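Local coordinates for protein formyltransferase PseJ (PDB 6EDK) that belongs to the formyl transferase family and is built on a mixed beta sheet packed against helices, with an occupied ligand pocket in this structure, at residues Leu38-Phe41 and Leu42-Phe45; Val139-Tyr142 and Glu143-Leu147; Thr150-Arg153 and Leu154-Ile158; Lys189-Glu192 and Lys193-Leu197; Asp203-Val206 and Gln207-Ile210. All coordinates share one frame; numbering follows the deposited sequence.

Contact 1 (Leu38-Phe41 and Leu42-Phe45)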
loop_
_atom_site.group_PDB
_atom_site.type_symbol
_atom_site.label_atom_id
_atom_site.label_comp_id
_atom_site.label_asym_id
_atom_site.label_seq_id
_atom_site.Cartn_x
_atom_site.Cartn_y
_atom_site.Cartn_z
ATOM N N LEU A 38 -0.722 2.616 14.730
ATOM C CA LEU A 38 -1.665 3.196 13.790
ATOM C C LEU A 38 -3.093 3.270 14.368
ATOM O O LEU A 38 -3.792 4.282 14.199
ATOM C CB LEU A 38 -1.653 2.366 12.513
ATOM C CG LEU A 38 -2.561 2.822 11.364
ATOM C CD1 LEU A 38 -2.409 4.247 11.048
ATOM C CD2 LEU A 38 -2.269 1.949 10.158
ATOM N N ARG A 39 -3.503 2.218 15.056
ATOM C CA ARG A 39 -4.737 2.301 15.830
ATOM C C ARG A 39 -4.730 3.517 16.727
ATOM O O ARG A 39 -5.646 4.350 16.667
ATOM C CB ARG A 39 -4.929 1.017 16.625
ATOM C CG ARG A 39 -6.021 1.099 17.682
ATOM C CD ARG A 39 -6.051 -0.196 18.511
ATOM N NE ARG A 39 -6.705 -1.286 17.784
ATOM C CZ ARG A 39 -8.035 -1.418 17.677
ATOM N NH1 ARG A 39 -8.856 -0.515 18.230
ATOM N NH2 ARG A 39 -8.534 -2.448 16.987
ATOM N N ASP A 40 -3.664 3.678 17.529
ATOM C CA ASP A 40 -3.610 4.812 18.451
ATOM C C ASP A 40 -3.646 6.136 17.722
ATOM O O ASP A 40 -4.270 7.088 18.188
ATOM C CB ASP A 40 -2.333 4.758 19.310
ATOM C CG ASP A 40 -2.375 3.695 20.343
ATOM O OD1 ASP A 40 -3.477 3.212 20.678
ATOM O OD2 ASP A 40 -1.294 3.329 20.830
ATOM N N PHE A 41 -2.890 6.257 16.608
ATOM C CA PHE A 41 -2.887 7.511 15.860
ATOM C C PHE A 41 -4.293 7.857 15.393
ATOM O O PHE A 41 -4.770 8.991 15.546
ATOM C CB PHE A 41 -1.920 7.391 14.612
ATOM C CG PHE A 41 -2.014 8.563 13.667
ATOM C CD1 PHE A 41 -1.313 9.735 13.918
ATOM C CD2 PHE A 41 -2.741 8.483 12.504
ATOM C CE1 PHE A 41 -1.387 10.838 13.062
ATOM C CE2 PHE A 41 -2.830 9.571 11.644
ATOM C CZ PHE A 41 -2.152 10.737 11.901
ATOM N N LEU A 42 -4.979 6.875 14.854
ATOM C CA LEU A 42 -6.302 7.127 14.312
ATOM C C LEU A 42 -7.289 7.480 15.454
ATOM O O LEU A 42 -8.126 8.365 15.300
ATOM C CB LEU A 42 -6.804 5.884 13.581
ATOM C CG LEU A 42 -6.079 5.573 12.250
ATOM C CD1 LEU A 42 -6.559 4.238 11.708
ATOM C CD2 LEU A 42 -6.349 6.675 11.287
ATOM N N GLU A 43 -7.136 6.815 16.580
ATOM C CA GLU A 43 -8.026 7.085 17.715
ATOM C C GLU A 43 -7.751 8.433 18.339
ATOM O O GLU A 43 -8.659 9.003 18.931
ATOM C CB GLU A 43 -7.879 5.988 18.751
ATOM C CG GLU A 43 -8.549 4.688 18.333
ATOM C CD GLU A 43 -8.345 3.551 19.336
ATOM O OE1 GLU A 43 -7.490 3.659 20.252
ATOM O OE2 GLU A 43 -9.029 2.521 19.180
ATOM N N SER A 44 -6.543 8.996 18.174
ATOM C CA SER A 44 -6.312 10.353 18.647
ATOM C C SER A 44 -7.089 11.389 17.865
ATOM O O SER A 44 -7.031 12.559 18.231
ATOM C CB SER A 44 -4.772 10.680 18.646
ATOM O OG SER A 44 -4.254 10.867 17.347
ATOM N N PHE A 45 -7.792 11.019 16.785
ATOM C CA PHE A 45 -8.723 11.934 16.114
ATOM C C PHE A 45 -10.174 11.715 16.587
ATOM O O PHE A 45 -11.108 12.264 15.973
ATOM C CB PHE A 45 -8.662 11.791 14.593
ATOM C CG PHE A 45 -7.337 12.280 13.988
ATOM C CD1 PHE A 45 -6.204 11.471 14.031
ATOM C CD2 PHE A 45 -7.236 13.531 13.416
ATOM C CE1 PHE A 45 -4.974 11.932 13.511
ATOM C CE2 PHE A 45 -6.004 14.003 12.870
ATOM C CZ PHE A 45 -4.896 13.213 12.913
#

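Contact 2 (Val139-Tyr142 and Glu143-Leu147)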
loop_
_atom_site.group_PDB
_atom_site.type_symbol
_atom_site.label_atom_id
_atom_site.label_comp_id
_atom_site.label_asym_id
_atom_site.label_seq_id
_atom_site.Cartn_x
_atom_site.Cartn_y
_atom_site.Cartn_z
ATOM N N VAL A 139 11.190 7.746 -3.456
ATOM C CA VAL A 139 12.150 7.354 -2.438
ATOM C C VAL A 139 13.389 6.890 -3.184
ATOM O O VAL A 139 13.346 5.860 -3.862
ATOM C CB VAL A 139 11.615 6.220 -1.532
ATOM C CG1 VAL A 139 12.657 5.740 -0.579
ATOM C CG2 VAL A 139 10.359 6.688 -0.768
ATOM N N THR A 140 14.462 7.600 -3.004
ATOM C CA THR A 140 15.727 7.253 -3.621
ATOM C C THR A 140 16.498 6.254 -2.765
ATOM O O THR A 140 16.189 5.968 -1.615
ATOM C CB THR A 140 16.579 8.504 -3.859
ATOM O OG1 THR A 140 16.634 9.258 -2.631
ATOM C CG2 THR A 140 15.961 9.340 -5.004
ATOM N N TYR A 141 17.524 5.699 -3.367
ATOM C CA TYR A 141 18.352 4.727 -2.699
ATOM C C TYR A 141 19.813 5.133 -2.874
ATOM O O TYR A 141 20.140 6.067 -3.606
ATOM C CB TYR A 141 18.148 3.365 -3.263
ATOM C CG TYR A 141 18.579 3.204 -4.673
ATOM C CD1 TYR A 141 17.789 3.656 -5.718
ATOM C CD2 TYR A 141 19.817 2.655 -4.982
ATOM C CE1 TYR A 141 18.186 3.495 -7.045
ATOM C CE2 TYR A 141 20.202 2.477 -6.287
ATOM C CZ TYR A 141 19.407 2.904 -7.312
ATOM O OH TYR A 141 19.839 2.724 -8.611
ATOM N N TYR A 142 20.657 4.434 -2.157
ATOM C CA TYR A 142 22.056 4.780 -2.063
ATOM C C TYR A 142 22.905 3.610 -2.496
ATOM O O TYR A 142 22.475 2.447 -2.479
ATOM C CB TYR A 142 22.423 5.173 -0.642
ATOM C CG TYR A 142 21.640 6.340 -0.139
ATOM C CD1 TYR A 142 20.465 6.146 0.555
ATOM C CD2 TYR A 142 22.030 7.639 -0.387
ATOM C CE1 TYR A 142 19.720 7.204 1.009
ATOM C CE2 TYR A 142 21.297 8.721 0.078
ATOM C CZ TYR A 142 20.138 8.495 0.771
ATOM O OH TYR A 142 19.364 9.555 1.235
ATOM N N GLU A 143 24.174 3.949 -2.789
ATOM C CA GLU A 143 25.084 3.000 -3.408
ATOM C C GLU A 143 25.137 1.664 -2.703
ATOM O O GLU A 143 25.185 0.625 -3.375
ATOM C CB GLU A 143 26.517 3.588 -3.470
ATOM C CG GLU A 143 27.543 2.629 -4.114
ATOM C CD GLU A 143 29.007 3.108 -4.011
ATOM O OE1 GLU A 143 29.269 4.198 -3.442
ATOM O OE2 GLU A 143 29.901 2.376 -4.503
ATOM N N ASN A 144 25.154 1.646 -1.375
ATOM C CA ASN A 144 25.329 0.371 -0.677
ATOM C C ASN A 144 24.043 -0.133 0.001
ATOM O O ASN A 144 24.102 -1.036 0.853
ATOM C CB ASN A 144 26.473 0.474 0.336
ATOM C CG ASN A 144 27.871 0.513 -0.340
ATOM O OD1 ASN A 144 28.568 1.527 -0.313
ATOM N ND2 ASN A 144 28.257 -0.586 -0.973
ATOM N N ASP A 145 22.882 0.370 -0.412
ATOM C CA ASP A 145 21.628 -0.143 0.149
ATOM C C ASP A 145 21.476 -1.648 -0.103
ATOM O O ASP A 145 21.976 -2.232 -1.101
ATOM C CB ASP A 145 20.421 0.549 -0.479
ATOM C CG ASP A 145 19.929 1.700 0.288
ATOM O OD1 ASP A 145 19.959 1.645 1.529
ATOM O OD2 ASP A 145 19.519 2.677 -0.347
ATOM N N THR A 146 20.637 -2.262 0.743
ATOM C CA THR A 146 20.226 -3.643 0.594
ATOM C C THR A 146 18.699 -3.694 0.424
ATOM O O THR A 146 18.042 -2.698 0.559
ATOM C CB THR A 146 20.636 -4.440 1.824
ATOM O OG1 THR A 146 19.970 -3.877 2.948
ATOM C CG2 THR A 146 22.159 -4.369 2.039
ATOM N N LEU A 147 18.142 -4.862 0.103
ATOM C CA LEU A 147 16.687 -4.950 0.077
ATOM C C LEU A 147 16.104 -4.606 1.435
ATOM O O LEU A 147 15.048 -4.005 1.491
ATOM C CB LEU A 147 16.206 -6.337 -0.335
ATOM C CG LEU A 147 16.520 -6.660 -1.812
ATOM C CD1 LEU A 147 16.231 -8.126 -2.085
ATOM C CD2 LEU A 147 15.760 -5.783 -2.802
#

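Contact 3 (Thr150-Arg153 and Leu154-Ile158)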
loop_
_atom_site.group_PDB
_atom_site.type_symbol
_atom_site.label_atom_id
_atom_site.label_comp_id
_atom_site.label_asym_id
_atom_site.label_seq_id
_atom_site.Cartn_x
_atom_site.Cartn_y
_atom_site.Cartn_z
ATOM N N THR A 150 16.232 -0.659 1.904
ATOM C CA THR A 150 15.276 0.025 1.023
ATOM C C THR A 150 13.842 -0.289 1.428
ATOM O O THR A 150 13.038 0.626 1.497
ATOM C CB THR A 150 15.468 -0.343 -0.427
ATOM O OG1 THR A 150 15.486 -1.768 -0.604
ATOM C CG2 THR A 150 16.870 0.142 -0.887
ATOM N N TYR A 151 13.549 -1.549 1.766
ATOM C CA TYR A 151 12.187 -1.879 2.297
ATOM C C TYR A 151 11.851 -1.093 3.556
ATOM O O TYR A 151 10.736 -0.529 3.695
ATOM C CB TYR A 151 12.113 -3.384 2.553
ATOM C CG TYR A 151 10.748 -3.859 3.065
ATOM C CD1 TYR A 151 10.448 -3.829 4.423
ATOM C CD2 TYR A 151 9.757 -4.284 2.180
ATOM C CE1 TYR A 151 9.180 -4.255 4.895
ATOM C CE2 TYR A 151 8.490 -4.689 2.636
ATOM C CZ TYR A 151 8.220 -4.675 3.986
ATOM O OH TYR A 151 6.977 -5.105 4.414
ATOM N N GLU A 152 12.776 -1.040 4.495
ATOM C CA GLU A 152 12.513 -0.257 5.710
ATOM C C GLU A 152 12.311 1.191 5.392
ATOM O O GLU A 152 11.499 1.832 5.997
ATOM C CB GLU A 152 13.667 -0.423 6.711
ATOM C CG GLU A 152 13.610 -1.745 7.439
ATOM C CD GLU A 152 12.260 -1.945 8.161
ATOM O OE1 GLU A 152 11.754 -0.962 8.805
ATOM O OE2 GLU A 152 11.699 -3.074 8.040
ATOM N N ARG A 153 13.080 1.767 4.465
ATOM C CA ARG A 153 12.859 3.164 4.142
ATOM C C ARG A 153 11.486 3.400 3.490
ATOM O O ARG A 153 10.821 4.412 3.760
ATOM C CB ARG A 153 14.003 3.644 3.207
ATOM C CG ARG A 153 13.979 5.089 2.992
ATOM C CD ARG A 153 15.121 5.554 2.027
ATOM N NE ARG A 153 16.415 5.379 2.697
ATOM C CZ ARG A 153 17.352 4.539 2.313
ATOM N NH1 ARG A 153 17.179 3.800 1.226
ATOM N NH2 ARG A 153 18.481 4.481 3.007
ATOM N N LEU A 154 11.042 2.472 2.619
ATOM C CA LEU A 154 9.722 2.622 2.031
ATOM C C LEU A 154 8.654 2.535 3.125
ATOM O O LEU A 154 7.705 3.315 3.132
ATOM C CB LEU A 154 9.471 1.508 0.997
ATOM C CG LEU A 154 10.382 1.579 -0.241
ATOM C CD1 LEU A 154 10.132 0.248 -0.998
ATOM C CD2 LEU A 154 10.077 2.732 -1.135
ATOM N N THR A 155 8.817 1.590 4.047
ATOM C CA THR A 155 7.819 1.416 5.127
ATOM C C THR A 155 7.707 2.685 5.977
ATOM O O THR A 155 6.607 3.179 6.258
ATOM C CB THR A 155 8.223 0.208 5.990
ATOM O OG1 THR A 155 8.002 -0.963 5.187
ATOM C CG2 THR A 155 7.397 0.154 7.227
ATOM N N GLN A 156 8.844 3.250 6.369
ATOM C CA GLN A 156 8.806 4.490 7.128
ATOM C C GLN A 156 8.232 5.634 6.337
ATOM O O GLN A 156 7.492 6.478 6.869
ATOM C CB GLN A 156 10.250 4.865 7.585
ATOM C CG GLN A 156 10.831 3.914 8.624
ATOM C CD GLN A 156 9.908 3.697 9.862
ATOM O OE1 GLN A 156 9.519 4.642 10.526
ATOM N NE2 GLN A 156 9.562 2.429 10.139
ATOM N N THR A 157 8.569 5.715 5.056
ATOM C CA THR A 157 8.057 6.790 4.228
ATOM C C THR A 157 6.540 6.713 3.998
ATOM O O THR A 157 5.851 7.733 4.068
ATOM C CB THR A 157 8.778 6.798 2.876
ATOM O OG1 THR A 157 10.216 6.856 3.064
ATOM C CG2 THR A 157 8.359 7.940 2.016
ATOM N N ILE A 158 6.002 5.535 3.736
ATOM C CA ILE A 158 4.539 5.530 3.486
ATOM C C ILE A 158 3.745 5.787 4.807
ATOM O O ILE A 158 2.694 6.412 4.773
ATOM C CB ILE A 158 4.081 4.210 2.849
ATOM C CG1 ILE A 158 2.663 4.376 2.254
ATOM C CG2 ILE A 158 4.192 2.996 3.805
ATOM C CD1 ILE A 158 2.310 3.336 1.223
#

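Contact 4 (Lys189-Glu192 and Lys193-Leu197)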
loop_
_atom_site.group_PDB
_atom_site.type_symbol
_atom_site.label_atom_id
_atom_site.label_comp_id
_atom_site.label_asym_id
_atom_site.label_seq_id
_atom_site.Cartn_x
_atom_site.Cartn_y
_atom_site.Cartn_z
ATOM N N LYS A 189 4.748 -15.177 -7.754
ATOM C CA LYS A 189 5.593 -16.210 -8.331
ATOM C C LYS A 189 6.593 -15.679 -9.342
ATOM O O LYS A 189 7.560 -16.381 -9.637
ATOM C CB LYS A 189 4.707 -17.289 -8.961
ATOM C CG LYS A 189 4.070 -18.265 -7.935
ATOM C CD LYS A 189 5.057 -19.357 -7.441
ATOM C CE LYS A 189 5.781 -20.048 -8.605
ATOM N NZ LYS A 189 6.292 -21.398 -8.276
ATOM N N ASP A 190 6.426 -14.440 -9.836
ATOM C CA ASP A 190 7.272 -13.924 -10.892
ATOM C C ASP A 190 8.718 -13.798 -10.495
ATOM O O ASP A 190 9.586 -13.823 -11.380
ATOM C CB ASP A 190 6.717 -12.568 -11.368
ATOM C CG ASP A 190 5.358 -12.687 -12.022
ATOM O OD1 ASP A 190 4.943 -13.823 -12.289
ATOM O OD2 ASP A 190 4.692 -11.660 -12.270
ATOM N N LYS A 191 9.023 -13.679 -9.203
ATOM C CA LYS A 191 10.409 -13.507 -8.786
ATOM C C LYS A 191 11.232 -14.806 -8.759
ATOM O O LYS A 191 12.472 -14.745 -8.594
ATOM C CB LYS A 191 10.443 -12.861 -7.391
ATOM C CG LYS A 191 9.835 -13.646 -6.275
ATOM C CD LYS A 191 10.211 -13.007 -4.922
ATOM C CE LYS A 191 9.495 -13.627 -3.721
ATOM N NZ LYS A 191 8.023 -13.562 -3.851
ATOM N N GLU A 192 10.609 -15.969 -8.970
ATOM C CA GLU A 192 11.329 -17.237 -8.772
ATOM C C GLU A 192 12.600 -17.337 -9.609
ATOM O O GLU A 192 13.645 -17.760 -9.111
ATOM C CB GLU A 192 10.402 -18.409 -9.081
ATOM C CG GLU A 192 9.479 -18.779 -7.923
ATOM C CD GLU A 192 10.244 -19.391 -6.749
ATOM O OE1 GLU A 192 10.956 -20.423 -6.934
ATOM O OE2 GLU A 192 10.146 -18.819 -5.638
ATOM N N LYS A 193 12.550 -16.949 -10.875
ATOM C CA LYS A 193 13.759 -17.106 -11.674
ATOM C C LYS A 193 14.876 -16.152 -11.283
ATOM O O LYS A 193 15.969 -16.240 -11.854
ATOM C CB LYS A 193 13.443 -16.945 -13.161
ATOM C CG LYS A 193 12.742 -15.656 -13.532
ATOM C CD LYS A 193 11.793 -15.864 -14.701
ATOM C CE LYS A 193 12.547 -16.200 -15.982
ATOM N NZ LYS A 193 13.489 -15.108 -16.380
ATOM N N TYR A 194 14.642 -15.247 -10.330
ATOM C CA TYR A 194 15.664 -14.302 -9.910
ATOM C C TYR A 194 16.163 -14.552 -8.502
ATOM O O TYR A 194 17.169 -13.940 -8.098
ATOM C CB TYR A 194 15.106 -12.869 -10.036
ATOM C CG TYR A 194 14.765 -12.507 -11.460
ATOM C CD1 TYR A 194 15.767 -12.205 -12.369
ATOM C CD2 TYR A 194 13.456 -12.469 -11.905
ATOM C CE1 TYR A 194 15.468 -11.863 -13.684
ATOM C CE2 TYR A 194 13.156 -12.121 -13.228
ATOM C CZ TYR A 194 14.169 -11.834 -14.098
ATOM O OH TYR A 194 13.901 -11.497 -15.407
ATOM N N LEU A 195 15.528 -15.464 -7.762
ATOM C CA LEU A 195 15.937 -15.710 -6.379
ATOM C C LEU A 195 17.411 -16.078 -6.259
ATOM O O LEU A 195 18.003 -15.892 -5.203
ATOM C CB LEU A 195 15.085 -16.814 -5.765
ATOM C CG LEU A 195 13.595 -16.519 -5.568
ATOM C CD1 LEU A 195 12.942 -17.575 -4.650
ATOM C CD2 LEU A 195 13.313 -15.137 -5.000
ATOM N N TYR A 196 18.020 -16.620 -7.316
ATOM C CA TYR A 196 19.424 -16.996 -7.252
ATOM C C TYR A 196 20.308 -15.772 -7.089
ATOM O O TYR A 196 21.477 -15.907 -6.711
ATOM C CB TYR A 196 19.817 -17.785 -8.521
ATOM C CG TYR A 196 20.047 -16.912 -9.725
ATOM C CD1 TYR A 196 19.011 -16.601 -10.590
ATOM C CD2 TYR A 196 21.311 -16.367 -9.984
ATOM C CE1 TYR A 196 19.215 -15.763 -11.685
ATOM C CE2 TYR A 196 21.534 -15.540 -11.065
ATOM C CZ TYR A 196 20.483 -15.234 -11.914
ATOM O OH TYR A 196 20.704 -14.400 -12.984
ATOM N N LEU A 197 19.775 -14.583 -7.414
ATOM C CA LEU A 197 20.528 -13.352 -7.189
ATOM C C LEU A 197 20.554 -12.970 -5.721
ATOM O O LEU A 197 21.520 -12.344 -5.285
ATOM C CB LEU A 197 19.910 -12.222 -8.012
ATOM C CG LEU A 197 20.058 -12.347 -9.528
ATOM C CD1 LEU A 197 19.111 -11.396 -10.220
ATOM C CD2 LEU A 197 21.481 -12.058 -9.957
HETATM O O HOH W 1 16.335 -18.341 -9.147
#

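Contact 5 (Asp203-Val206 and Gln207-Ile210)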
loop_
_atom_site.group_PDB
_atom_site.type_symbol
_atom_site.label_atom_id
_atom_site.label_comp_id
_atom_site.label_asym_id
_atom_site.label_seq_id
_atom_site.Cartn_x
_atom_site.Cartn_y
_atom_site.Cartn_z
ATOM N N ASP A 203 19.491 -9.109 3.024
ATOM C CA ASP A 203 20.707 -8.320 3.070
ATOM C C ASP A 203 21.508 -8.383 1.770
ATOM O O ASP A 203 22.686 -8.001 1.762
ATOM C CB ASP A 203 21.554 -8.727 4.282
ATOM C CG ASP A 203 20.798 -8.554 5.620
ATOM O OD1 ASP A 203 20.171 -7.482 5.885
ATOM O OD2 ASP A 203 20.828 -9.511 6.410
ATOM N N THR A 204 20.872 -8.794 0.663
ATOM C CA THR A 204 21.489 -8.668 -0.654
ATOM C C THR A 204 21.651 -7.193 -1.034
ATOM O O THR A 204 20.663 -6.436 -0.986
ATOM C CB THR A 204 20.666 -9.373 -1.690
ATOM O OG1 THR A 204 20.457 -10.747 -1.287
ATOM C CG2 THR A 204 21.363 -9.294 -3.034
ATOM N N PRO A 205 22.850 -6.756 -1.378
ATOM C CA PRO A 205 23.019 -5.404 -1.936
ATOM C C PRO A 205 22.164 -5.230 -3.178
ATOM O O PRO A 205 22.042 -6.144 -4.006
ATOM C CB PRO A 205 24.513 -5.334 -2.244
ATOM C CG PRO A 205 25.123 -6.373 -1.346
ATOM C CD PRO A 205 24.156 -7.459 -1.238
ATOM N N VAL A 206 21.516 -4.063 -3.292
ATOM C CA VAL A 206 20.630 -3.866 -4.438
ATOM C C VAL A 206 21.445 -3.671 -5.716
ATOM O O VAL A 206 20.960 -3.965 -6.812
ATOM C CB VAL A 206 19.652 -2.669 -4.201
ATOM C CG1 VAL A 206 18.736 -2.957 -2.974
ATOM C CG2 VAL A 206 20.342 -1.399 -4.011
ATOM N N GLN A 207 22.680 -3.174 -5.599
ATOM C CA GLN A 207 23.526 -2.963 -6.780
ATOM C C GLN A 207 23.592 -4.230 -7.629
ATOM O O GLN A 207 23.523 -4.158 -8.855
ATOM C CB GLN A 207 24.930 -2.515 -6.329
ATOM C CG GLN A 207 25.708 -1.645 -7.316
ATOM C CD GLN A 207 24.916 -0.421 -7.813
ATOM O OE1 GLN A 207 24.449 0.428 -7.022
ATOM N NE2 GLN A 207 24.761 -0.330 -9.134
ATOM N N LYS A 208 23.627 -5.406 -6.985
ATOM C CA LYS A 208 23.661 -6.687 -7.685
ATOM C C LYS A 208 22.402 -6.982 -8.479
ATOM O O LYS A 208 22.412 -7.886 -9.335
ATOM C CB LYS A 208 23.846 -7.833 -6.666
ATOM C CG LYS A 208 25.115 -7.720 -5.857
ATOM C CD LYS A 208 25.351 -8.964 -4.999
ATOM C CE LYS A 208 26.709 -8.866 -4.307
ATOM N NZ LYS A 208 26.851 -9.804 -3.150
ATOM N N LEU A 209 21.306 -6.245 -8.216
ATOM C CA LEU A 209 20.000 -6.570 -8.739
ATOM C C LEU A 209 19.565 -5.645 -9.862
ATOM O O LEU A 209 18.652 -6.001 -10.619
ATOM C CB LEU A 209 18.967 -6.510 -7.603
ATOM C CG LEU A 209 19.328 -7.267 -6.347
ATOM C CD1 LEU A 209 18.173 -7.263 -5.312
ATOM C CD2 LEU A 209 19.658 -8.705 -6.699
ATOM N N ILE A 210 20.190 -4.480 -9.981
ATOM C CA ILE A 210 19.642 -3.423 -10.823
ATOM C C ILE A 210 19.682 -3.873 -12.263
ATOM O O ILE A 210 20.751 -4.233 -12.778
ATOM C CB ILE A 210 20.396 -2.111 -10.634
ATOM C CG1 ILE A 210 20.094 -1.545 -9.237
ATOM C CG2 ILE A 210 20.004 -1.123 -11.751
ATOM C CD1 ILE A 210 20.973 -0.448 -8.848
#

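Contact 1 (Leu38-Phe41 and Leu42-Phe45)
Leu42 N and Glu43 N donate to Leu38 O and Arg39 O in the i to i+4 pattern of an alpha helix, and Ser44 N reaches back to Asp40 O at 3.0 Å. Phe41 O is met by a side chain: Ser44 OG gives its proton to it at 2.7 Å, and Ser44 N adds a weak bond. The OG stands between the backbone N and the carbonyl carbon of its own residue (chi1 73°), which turns the hydroxyl back toward the preceding turn. Residues 38-43 belong to helix 36-43 of the beta-alpha-beta unit that runs from strand 27-31 to strand 48-52, and Ser44 and Phe45 follow. Leu38 CD1 lies 4.1 Å from Leu42 CG; toward helix 147-169, Leu38 packs on Phe162 and Leu42 on Trp166. Phe45 makes a T-shaped pair with Phe41: its CE1 edge is 3.5 Å from Phe41 CZ, over the face but toward the rim, with the planes at 67°. Phe45 also pairs edge-to-face with Trp166. Arg39 NH1 forms a salt bridge to Glu43 OE2 at 3.2 Å, meeting the carboxylate from above its plane. The same guanidinium binds Val49 O of strand 48-52 through NH1 and Glu34 through NE. Asp40 OD1 stands 4.1 Å from Glu43 OE1, like charges probably eased by Arg39 and, through a long, weak ion pair with Asp40, by Lys36.

Contact 2 (Val139-Tyr142 and Glu143-Leu147)
Asp145 closes a type I beta turn on Tyr142 and holds it with two bonds. Its backbone N donates to Tyr142 O at 3.0 Å, an almost straight bond (169°) whose donor lies well above the carbonyl plane. In return Tyr142 N donates to Asp145 OD2 at 2.8 Å, from above the carboxylate plane. Main chain and side chain of one residue thus satisfy both the N-H and the C=O of Tyr142. Both carboxylate oxygens have further partners: OD2 also takes a salt bridge from Arg153 NH1, and OD1 is hydrogen-bonded to Thr149 OG1, leaving the group little freedom to rotate and its negative charge probably well stabilised. Carbon fills in around OD2, with Tyr141 CB at 3.3 Å and Tyr142 CD1 at 3.7 Å from it; the Tyr142 ring presents its edge, its plane at 62° to the carboxylate. Thr146, which follows, is the N-cap of the next helix; its side chain caps a backbone N just beyond Leu147, and its own N is bound by Thr149 OG1. The turn lies between strand 133-138 and helix 147-169, with Tyr141 in an edge-to-face pair with Phe111 of helix 106-112.

Contact 3 (Thr150-Arg153 and Leu154-Ile158)
Arg153 O is gripped twice by Thr157: OG1 donates to it at 2.6 Å and the backbone N at 2.9 Å, the two arriving from opposite faces of the carbonyl plane. The hydroxyl gets there because OG1 lies beside its own backbone N (chi1 -54°), turned back toward the previous turn of the helix, so it is satisfied by the carbonyl one turn earlier. The side chains of Arg153 and Thr157 run side by side in the same direction. Further i to i+4 bonds run from Leu154 N to Thr150 O, Thr155 N to Tyr151 O, and Gln156 N to Glu152 O, the last nearly straight at 170°. Thr155 OG1 sits over one face of the Tyr151 ring, 3.5 Å from CE1, with the two side chains at a slant to each other. Leu154 CG lies 3.3 Å from Thr150 O. Tyr151 also meets Trp202 edge-to-face, and a bound 2-(N-morpholino)-ethanesulfonic acid, probably from the crystallisation liquor, comes within about 3 Å of its side chain, nearest atom to nearest atom. Within helix 147-169, Leu154, Thr157 and Ile158 pack on Val119 of strand 118-123, while Tyr151 and Leu154 also touch Asn107 of helix 106-112.

Contact 4 (Lys189-Glu192 and Lys193-Leu197)
Lys191 and Glu192 meet Tyr194 and Leu195 in successive i to i+3 turns, largely helical in backbone angles but without the regular helical bonds, in the loop that follows strand 185-186. Main-chain bonds hold the turns: Tyr194 N donates to Lys191 O at 2.8 Å, and Leu195 N to Glu192 O at a longer 3.3 Å. Both donors lie above the carbonyl planes, the second by 65°. A water extends the network, donating to Glu192 O at 2.8 Å and accepting from Tyr196 N at 3.0 Å, so that one carbonyl serves both a backbone N-H and the solvent bridge. Polar side-chain bonds lead out of the turn. Lys191 NZ forms a salt bridge to Asp105 and is hydrogen-bonded to Leu188 O, while Asp190 OD2 takes the N-H of Lys187. Van der Waals contacts place Tyr194 on Leu112 and Lys191 on Leu108, both of helix 106-112. The ring of Tyr194 turns its edge to the carbonyl oxygens of Asp190 and Lys191. Leu195 uses its two methyl branches separately: CD2 lies across the aliphatic part of Lys191, 3.8 Å from its CD, and CD1 reaches the Glu192 carboxylate, 3.2 Å from OE2.

Contact 5 (Asp203-Val206 and Gln207-Ile210)
A tight turn near the C-terminal end of the chain, in the loop region after strand 185-186, brings Val206 and Leu209 together. Leu209 N donates to Val206 O at 2.7 Å, an i to i+3 bond at 159° whose donor stands above the carbonyl plane. The preceding bond, from Lys208 N to Pro205 O, is weak at 3.5 Å. Val206 O is also approached by carbon: Leu209 CB lies 3.3 Å away, and Ile210 CG1 comes within 3.5 Å of the same oxygen. Lys208 runs extended alongside the pyrrolidine ring of Pro205, pointing the same way, with CE 4.2 Å from CG of Pro205 and NZ 4.1 Å from CD of Pro205. The buried side belongs to Thr204, Val206 and Leu209, and the last two pack the loop against helices 106-112 and 147-169: Val206 rests on Phe111 of the first and Leu147 of the second, and Leu209 rests on Leu108 and Leu147 of the same two helices. Thr204 CG2 meets Leu209 CD2 at 4.1 Å, the two side chains crossing at about a right angle. The methyl faces the leucine because CG2 is anti to the backbone N, while OG1, beside that N (chi1 -55°), turns to Gly201 O and Asp200 N. Just ahead of the turn, Asp203 OD1 forms a salt bridge with Arg148 NE. Ile210 leads out of it, its side chain against Phe111 and Tyr141.

How the contacts relate
From the N terminus, contact 1 comes first, on helix 36-43, and stands apart: its nearest atoms are about 8 Å from contact 3 and farther from the others. The contacts follow in series, each within one continuous stretch, so none nests or crosses. Contact 2 closes the beta turn after strand 133-138 and passes into helix 147-169, where contact 3 lies; the Asp145-Arg153 salt bridge ties turn to helix. Contact 4 lies in the loop after strand 185-186, its Leu197 packing on Leu209 of contact 5. Contact 5 folds back onto contact 2, where Val206 N probably bonds Asp145 O and Leu147 N probably bonds Thr204 O. Val206 and Leu209 against Leu147, and Val206 against Thr150, join this loop to the start of helix 147-169.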